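Local coordinates for peptidyl-tRNA hydrolase (Sulfolobus solfataricus, PDB 1XTY) that hydrolyses the ester bond of N-acyl-aminoacyl-tRNAs, such as peptidyl-tRNAs that may have dropped off the ribosome, releasing free tRNA and an N-acyl amino acid, at the interface of chains A and B. Numbering follows the deposited sequence. Chains: chain A/B, Peptidyl-tRNA hydrolase.

Contact 1: the interface of chains A and B. Residues chain A 23, 27, 54, 56; chain B 21, 24-25, 28.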
loop_
_atom_site.group_PDB
_atom_site.type_symbol
_atom_site.label_atom_id
_atom_site.label_comp_id
_atom_site.label_asym_id
_atom_site.label_seq_id
_atom_site.Cartn_x
_atom_site.Cartn_y
_atom_site.Cartn_z
ATOM N N VAL A 23 -0.044 2.524 -5.510
ATOM C CA VAL A 23 0.903 1.511 -5.055
ATOM C C VAL A 23 0.304 0.726 -3.885
ATOM O O VAL A 23 0.463 -0.492 -3.796
ATOM C CB VAL A 23 2.249 2.164 -4.633
ATOM C CG1 VAL A 23 3.146 1.148 -3.941
ATOM C CG2 VAL A 23 2.956 2.710 -5.871
ATOM N N ALA A 27 -0.457 -3.325 -3.645
ATOM C CA ALA A 27 -0.013 -4.177 -2.546
ATOM C C ALA A 27 -1.143 -4.911 -1.835
ATOM O O ALA A 27 -1.034 -6.109 -1.565
ATOM C CB ALA A 27 0.788 -3.349 -1.535
ATOM N N GLN A 54 7.989 -6.815 5.296
ATOM C CA GLN A 54 7.322 -6.381 4.067
ATOM C C GLN A 54 8.182 -5.566 3.102
ATOM O O GLN A 54 7.735 -4.542 2.586
ATOM C CB GLN A 54 6.082 -5.551 4.412
ATOM C CG GLN A 54 5.008 -6.276 5.185
ATOM C CD GLN A 54 3.889 -5.335 5.609
ATOM O OE1 GLN A 54 3.427 -4.508 4.820
ATOM N NE2 GLN A 54 3.447 -5.461 6.855
ATOM N N LYS A 56 9.700 -3.817 0.072
ATOM C CA LYS A 56 9.106 -3.464 -1.211
ATOM C C LYS A 56 10.089 -2.707 -2.086
ATOM O O LYS A 56 10.936 -1.967 -1.592
ATOM C CB LYS A 56 7.868 -2.590 -1.012
ATOM C CG LYS A 56 6.683 -3.293 -0.386
ATOM C CD LYS A 56 5.560 -2.304 -0.119
ATOM C CE LYS A 56 5.240 -2.208 1.365
ATOM N NZ LYS A 56 6.440 -1.886 2.178
ATOM N N ALA B 21 6.013 3.643 -0.504
ATOM C CA ALA B 21 6.341 2.424 0.224
ATOM C C ALA B 21 5.794 2.459 1.650
ATOM O O ALA B 21 5.297 1.449 2.151
ATOM C CB ALA B 21 7.858 2.213 0.246
ATOM N N ALA B 24 1.954 2.018 1.560
ATOM C CA ALA B 24 1.615 0.627 1.272
ATOM C C ALA B 24 1.864 -0.235 2.511
ATOM O O ALA B 24 1.161 -1.216 2.755
ATOM C CB ALA B 24 2.451 0.107 0.088
ATOM N N HIS B 25 2.875 0.139 3.291
ATOM C CA HIS B 25 3.212 -0.585 4.511
ATOM C C HIS B 25 2.057 -0.430 5.511
ATOM O O HIS B 25 1.637 -1.397 6.145
ATOM C CB HIS B 25 4.504 -0.018 5.111
ATOM C CG HIS B 25 5.129 -0.895 6.150
ATOM N ND1 HIS B 25 4.525 -2.038 6.627
ATOM C CD2 HIS B 25 6.311 -0.794 6.806
ATOM C CE1 HIS B 25 5.307 -2.603 7.531
ATOM N NE2 HIS B 25 6.396 -1.869 7.657
ATOM N N VAL B 28 -1.125 -2.458 4.142
ATOM C CA VAL B 28 -1.011 -3.905 4.290
ATOM C C VAL B 28 -1.050 -4.327 5.759
ATOM O O VAL B 28 -1.693 -5.313 6.104
ATOM C CB VAL B 28 0.284 -4.448 3.628
ATOM C CG1 VAL B 28 0.487 -5.923 3.999
ATOM C CG2 VAL B 28 0.185 -4.312 2.115
#
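Helix 16-35 of one PTH2-family subunit packs here against its counterpart and against the start of strand 56-61 in the other, part of the homodimer interface. A:Lys56 and A:Gln54 reach from chain A onto the face of the chain B helix formed by B:Ala21, B:Ala24, B:His25 and B:Val28. The lysine chain bends at chi3 and chi4 (-118° and 55°), which lays its methylenes over B:Ala24, with CE 3.8 Å from the alanine CB, and turns NZ back toward its own chain. There the ammonium nitrogen donates to the backbone O of A:Gln54 at 3.0 Å, nearly in line with the carbonyl. NZ also lies 3.5 Å from the carbonyl O of B:Ala21, too long to count as a firm hydrogen bond. An alanine in place of A:Lys56 would probably strip the methylene cover from one side of B:Ala24 and leave the A:Gln54 carbonyl without its ammonium partner. The extended A:Gln54 side chain lays its amide across the ND1-CE1 side of the B:His25 imidazole, the two planes 74° apart. Ring nitrogen ND1 makes a weak, bent hydrogen bond to the amide OE1 at 3.3 Å, while NE2 of A:Gln54 lies 3.5 Å from CE1 of B:His25. B:Val28 packs against the oxygen end of the same amide, its CB and CG1 each 3.4 Å from OE1 of A:Gln54. The CG2 branch of this valine turns to the chain A helix and meets the methyl CB of A:Ala27 at 3.8 Å.

Contact 2: the interface of chains A and B. Residues chain A 31-32, 35; chain B 31-32, 35.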
loop_
_atom_site.group_PDB
_atom_site.type_symbol
_atom_site.label_atom_id
_atom_site.label_comp_id
_atom_site.label_asym_id
_atom_site.label_seq_id
_atom_site.Cartn_x
_atom_site.Cartn_y
_atom_site.Cartn_z
ATOM N N VAL A 31 -1.833 -9.084 -1.627
ATOM C CA VAL A 31 -1.959 -9.779 -0.354
ATOM C C VAL A 31 -3.311 -10.484 -0.200
ATOM O O VAL A 31 -3.366 -11.659 0.182
ATOM C CB VAL A 31 -1.715 -8.793 0.820
ATOM C CG1 VAL A 31 -2.061 -9.437 2.150
ATOM C CG2 VAL A 31 -0.246 -8.367 0.824
ATOM N N VAL A 32 -4.401 -9.785 -0.507
ATOM C CA VAL A 32 -5.721 -10.393 -0.390
ATOM C C VAL A 32 -5.924 -11.539 -1.390
ATOM O O VAL A 32 -6.534 -12.561 -1.057
ATOM C CB VAL A 32 -6.833 -9.330 -0.559
ATOM C CG1 VAL A 32 -8.207 -9.998 -0.594
ATOM C CG2 VAL A 32 -6.766 -8.344 0.606
ATOM N N ILE A 35 -4.063 -14.588 0.070
ATOM C CA ILE A 35 -4.760 -15.140 1.222
ATOM C C ILE A 35 -6.007 -15.914 0.792
ATOM O O ILE A 35 -6.332 -16.955 1.371
ATOM C CB ILE A 35 -5.163 -14.018 2.205
ATOM C CG1 ILE A 35 -3.908 -13.430 2.848
ATOM C CG2 ILE A 35 -6.104 -14.559 3.278
ATOM C CD1 ILE A 35 -4.169 -12.193 3.691
ATOM N N VAL B 31 -4.733 -4.280 6.921
ATOM C CA VAL B 31 -5.496 -5.395 6.367
ATOM C C VAL B 31 -5.120 -6.727 7.009
ATOM O O VAL B 31 -5.994 -7.494 7.421
ATOM C CB VAL B 31 -5.303 -5.486 4.837
ATOM C CG1 VAL B 31 -5.986 -6.740 4.287
ATOM C CG2 VAL B 31 -5.892 -4.244 4.177
ATOM N N VAL B 32 -3.824 -7.004 7.098
ATOM C CA VAL B 32 -3.375 -8.253 7.708
ATOM C C VAL B 32 -3.816 -8.339 9.175
ATOM O O VAL B 32 -4.310 -9.380 9.621
ATOM C CB VAL B 32 -1.827 -8.393 7.612
ATOM C CG1 VAL B 32 -1.351 -9.598 8.414
ATOM C CG2 VAL B 32 -1.416 -8.548 6.147
ATOM N N ILE B 35 -7.559 -9.225 9.347
ATOM C CA ILE B 35 -7.825 -10.605 8.955
ATOM C C ILE B 35 -7.441 -11.572 10.078
ATOM O O ILE B 35 -8.140 -12.557 10.319
ATOM C CB ILE B 35 -7.054 -10.970 7.662
ATOM C CG1 ILE B 35 -7.580 -10.126 6.496
ATOM C CG2 ILE B 35 -7.216 -12.455 7.350
ATOM C CD1 ILE B 35 -6.812 -10.315 5.192
#
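A:Ile35 and B:Ile35 point toward each other, tip to tip, at the C-terminal ends of the paired 16-35 helices of this PTH2-family homodimer. Their terminal methyls meet, CD1 of A:Ile35 lying 3.6 Å from CD1 of B:Ile35. In both residues CG1 lies anti to the carbonyl carbon, beside the backbone nitrogen (chi1 -68° in A:Ile35), and the chain runs on extended (chi2 172° in the same residue), which carries each CD1 out toward the other helix. Back along the helices, the valines pair with an offset of one residue, 31 of one chain against 32 of the other, and each pair of side chains crosses at about a right angle. CG1 of A:Val31 faces CG2 of B:Val32 at 4.1 Å. In the symmetry-related pair, CG2 of A:Val32 is likewise 4.1 Å from CG1 of B:Val31. The branches used therefore differ by position: the valine at 31 presents the methyl anti to its backbone nitrogen, and the valine at 32 presents the one beside its nitrogen. The valine methyls stand farther apart than the isoleucine tips. A:Ile35 hides 44 Å² and B:Ile35 46 Å² of surface against the other subunit, well above the 15 to 17 Å² hidden by each of A:Val31, A:Val32, B:Val31 and B:Val32.

Contacts 1 and 2 follow one another along the same pair of 16-35 helices, with the centres of their C-alpha atoms about 12 Å apart. Contact 2 involves the C-terminal part of both helices and lies about the two-fold axis, holding both halves of its symmetric pairs. Contact 1, to one side of that axis, takes in earlier turns and ties the helix pairing to the start of strand 56-61, bringing in polar side chains. Because contact 1 recurs with the chains exchanged, this homodimer is joined by a shared helical seam flanked on both sides by contacts from the residues at and just before strand 56-61.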